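PDB 3QLI: coenzyme A transferase from Yersinia pestis, which probably transfers coenzyme A from an acyl-CoA thioester to a carboxylic acid such as acetate, and is related to 4-hydroxybutyrate CoA transferases. Local coordinates for residues I261-V265 and D318-D322. Numbering follows the deposited sequence.
Sequences IHTEV and DYVND
The CA atoms come nearest each other at Glu264 and Val320, 6.5 Å apart, where residues 261-265, which link strand 260-261 to strand 265-266, pass the C-terminal end of helix 317-320. Val320 points its side chain at the loop, and its CG1 lies 3.3 Å from Thr263 O. With CG anti to the backbone N (chi1 179°), the His262 ring reaches past Val320 to its carbonyl: NE2 donates to Val320 O at 2.8 Å, nearly in the ring plane and on a carbonyl lone pair. His262 CE1 meets Tyr319 CE2 at 3.9 Å, while the phenol oxygen of Tyr319 is bound by Asp287. Glu264 can be linked covalently to CoA, consistent with the glutamyl-CoA thioester of family I CoA transferases, so this loop belongs to the active site; the site carries no CoA in this model. Asn321, the first residue to leave helical geometry, gives its ND2 to Glu264 OE1 at 2.9 Å, with an N-H...O angle of 157°. The amide arrives on the anti side of the carboxylate, 30° out of its plane. Asn321 ND2 also donates to Asp365 OD2, and the two bonds fix the turn of the amide.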
ATOM      1  N   ILE A 261      -8.905 -19.285  10.178  1.00 13.66           N
ATOM      2  CA  ILE A 261      -8.355 -19.110   8.839  1.00 13.43           C
ATOM      3  C   ILE A 261      -9.036 -17.945   8.132  1.00 12.87           C
ATOM      4  O   ILE A 261     -10.263 -17.887   8.056  1.00 13.81           O
ATOM      5  CB  ILE A 261      -8.537 -20.381   7.970  1.00 12.77           C
ATOM      6  CG1 ILE A 261      -7.621 -21.514   8.453  1.00 15.50           C
ATOM      7  CG2 ILE A 261      -8.249 -20.073   6.485  1.00 12.63           C
ATOM      8  CD1 ILE A 261      -7.869 -22.832   7.737  1.00 15.68           C
ATOM      9  N   HIS A 262      -8.229 -17.008   7.650  1.00 12.50           N
ATOM     10  CA  HIS A 262      -8.682 -15.981   6.711  1.00 11.79           C
ATOM     11  C   HIS A 262      -7.512 -15.746   5.776  1.00 11.56           C
ATOM     12  O   HIS A 262      -6.573 -14.992   6.092  1.00 11.56           O
ATOM     13  CB  HIS A 262      -9.060 -14.688   7.443  1.00 13.38           C
ATOM     14  CG  HIS A 262      -9.505 -13.585   6.529  1.00 13.38           C
ATOM     15  ND1 HIS A 262     -10.815 -13.159   6.449  1.00 13.75           N
ATOM     16  CD2 HIS A 262      -8.810 -12.825   5.646  1.00 11.05           C
ATOM     17  CE1 HIS A 262     -10.904 -12.178   5.567  1.00 15.18           C
ATOM     18  NE2 HIS A 262      -9.698 -11.949   5.072  1.00 13.48           N
ATOM     19  N   THR A 263      -7.561 -16.414   4.631  1.00 13.32           N
ATOM     20  CA  THR A 263      -6.399 -16.543   3.780  1.00 11.60           C
ATOM     21  C   THR A 263      -6.799 -16.174   2.359  1.00 13.77           C
ATOM     22  O   THR A 263      -7.979 -16.240   2.008  1.00 12.29           O
ATOM     23  CB  THR A 263      -5.878 -17.989   3.850  1.00 12.66           C
ATOM     24  OG1 THR A 263      -4.618 -18.085   3.170  1.00 14.26           O
ATOM     25  CG2 THR A 263      -6.907 -18.975   3.247  1.00 11.01           C
ATOM     26  N   GLU A 264      -5.834 -15.753   1.547  1.00 12.10           N
ATOM     27  CA  GLU A 264      -6.134 -15.529   0.135  1.00 12.55           C
ATOM     28  C   GLU A 264      -6.287 -16.877  -0.558  1.00 12.25           C
ATOM     29  O   GLU A 264      -7.357 -17.201  -1.069  1.00 14.01           O
ATOM     30  CB  GLU A 264      -5.045 -14.704  -0.539  1.00 12.90           C
ATOM     31  CG  GLU A 264      -5.336 -14.389  -2.020  1.00 13.99           C
ATOM     32  CD  GLU A 264      -4.096 -13.873  -2.734  1.00 13.96           C
ATOM     33  OE1 GLU A 264      -3.564 -12.824  -2.320  1.00 16.24           O
ATOM     34  OE2 GLU A 264      -3.651 -14.530  -3.697  1.00 17.42           O
ATOM     35  N   VAL A 265      -5.218 -17.666  -0.568  1.00 10.30           N
ATOM     36  CA  VAL A 265      -5.288 -19.010  -1.135  1.00 16.28           C
ATOM     37  C   VAL A 265      -5.446 -20.077  -0.041  1.00 13.76           C
ATOM     38  O   VAL A 265      -4.733 -20.070   0.975  1.00 15.86           O
ATOM     39  CB  VAL A 265      -4.044 -19.349  -2.010  1.00 16.07           C
ATOM     40  CG1 VAL A 265      -2.810 -19.420  -1.161  1.00 26.17           C
ATOM     41  CG2 VAL A 265      -4.233 -20.689  -2.737  1.00 17.90           C
ATOM     42  N   ASP A 318     -12.118  -8.781  -3.061  1.00 11.11           N
ATOM     43  CA  ASP A 318     -12.183  -7.411  -2.556  1.00 15.05           C
ATOM     44  C   ASP A 318     -12.630  -7.369  -1.091  1.00 14.56           C
ATOM     45  O   ASP A 318     -12.520  -6.337  -0.435  1.00 16.07           O
ATOM     46  CB  ASP A 318     -13.061  -6.511  -3.443  1.00 14.59           C
ATOM     47  CG  ASP A 318     -14.469  -7.069  -3.655  1.00 20.00           C
ATOM     48  OD1 ASP A 318     -14.643  -8.285  -3.898  1.00 15.65           O
ATOM     49  OD2 ASP A 318     -15.418  -6.267  -3.592  1.00 26.17           O
ATOM     50  N   TYR A 319     -13.120  -8.496  -0.580  1.00 12.05           N
ATOM     51  CA  TYR A 319     -13.351  -8.646   0.869  1.00 13.12           C
ATOM     52  C   TYR A 319     -12.129  -9.263   1.533  1.00 14.16           C
ATOM     53  O   TYR A 319     -11.551  -8.714   2.480  1.00 14.09           O
ATOM     54  CB  TYR A 319     -14.572  -9.538   1.120  1.00 15.75           C
ATOM     55  CG  TYR A 319     -14.841  -9.905   2.579  1.00 15.80           C
ATOM     56  CD1 TYR A 319     -15.618  -9.086   3.390  1.00 18.26           C
ATOM     57  CD2 TYR A 319     -14.335 -11.080   3.135  1.00 15.17           C
ATOM     58  CE1 TYR A 319     -15.875  -9.414   4.708  1.00 17.96           C
ATOM     59  CE2 TYR A 319     -14.587 -11.411   4.457  1.00 16.93           C
ATOM     60  CZ  TYR A 319     -15.362 -10.571   5.237  1.00 17.29           C
ATOM     61  OH  TYR A 319     -15.632 -10.897   6.557  1.00 19.46           O
ATOM     62  N   VAL A 320     -11.737 -10.426   1.032  1.00 12.48           N
ATOM     63  CA  VAL A 320     -10.711 -11.212   1.696  1.00 11.49           C
ATOM     64  C   VAL A 320      -9.396 -10.457   1.805  1.00 15.55           C
ATOM     65  O   VAL A 320      -8.728 -10.511   2.850  1.00 13.11           O
ATOM     66  CB  VAL A 320     -10.467 -12.539   0.956  1.00 13.42           C
ATOM     67  CG1 VAL A 320      -9.240 -13.248   1.523  1.00 11.29           C
ATOM     68  CG2 VAL A 320     -11.723 -13.427   1.029  1.00 10.27           C
ATOM     69  N   ASN A 321      -9.018  -9.771   0.728  1.00 13.54           N
ATOM     70  CA  ASN A 321      -7.734  -9.076   0.678  1.00 14.30           C
ATOM     71  C   ASN A 321      -7.831  -7.589   1.036  1.00 15.81           C
ATOM     72  O   ASN A 321      -6.889  -6.845   0.800  1.00 15.44           O
ATOM     73  CB  ASN A 321      -7.074  -9.222  -0.711  1.00 12.39           C
ATOM     74  CG  ASN A 321      -6.411 -10.571  -0.901  1.00 15.96           C
ATOM     75  OD1 ASN A 321      -7.024 -11.608  -0.656  1.00 14.78           O
ATOM     76  ND2 ASN A 321      -5.129 -10.567  -1.298  1.00 16.22           N
ATOM     77  N   ASP A 322      -8.955  -7.153   1.599  1.00 14.74           N
ATOM     78  CA  ASP A 322      -9.058  -5.778   2.095  1.00 15.78           C
ATOM     79  C   ASP A 322      -8.327  -5.704   3.438  1.00 16.46           C
ATOM     80  O   ASP A 322      -8.718  -6.368   4.397  1.00 14.63           O
ATOM     81  CB  ASP A 322     -10.531  -5.394   2.280  1.00 16.08           C
ATOM     82  CG  ASP A 322     -10.714  -3.950   2.745  1.00 21.88           C
ATOM     83  OD1 ASP A 322      -9.743  -3.340   3.255  1.00 17.61           O
ATOM     84  OD2 ASP A 322     -11.843  -3.436   2.602  1.00 18.98           O
TER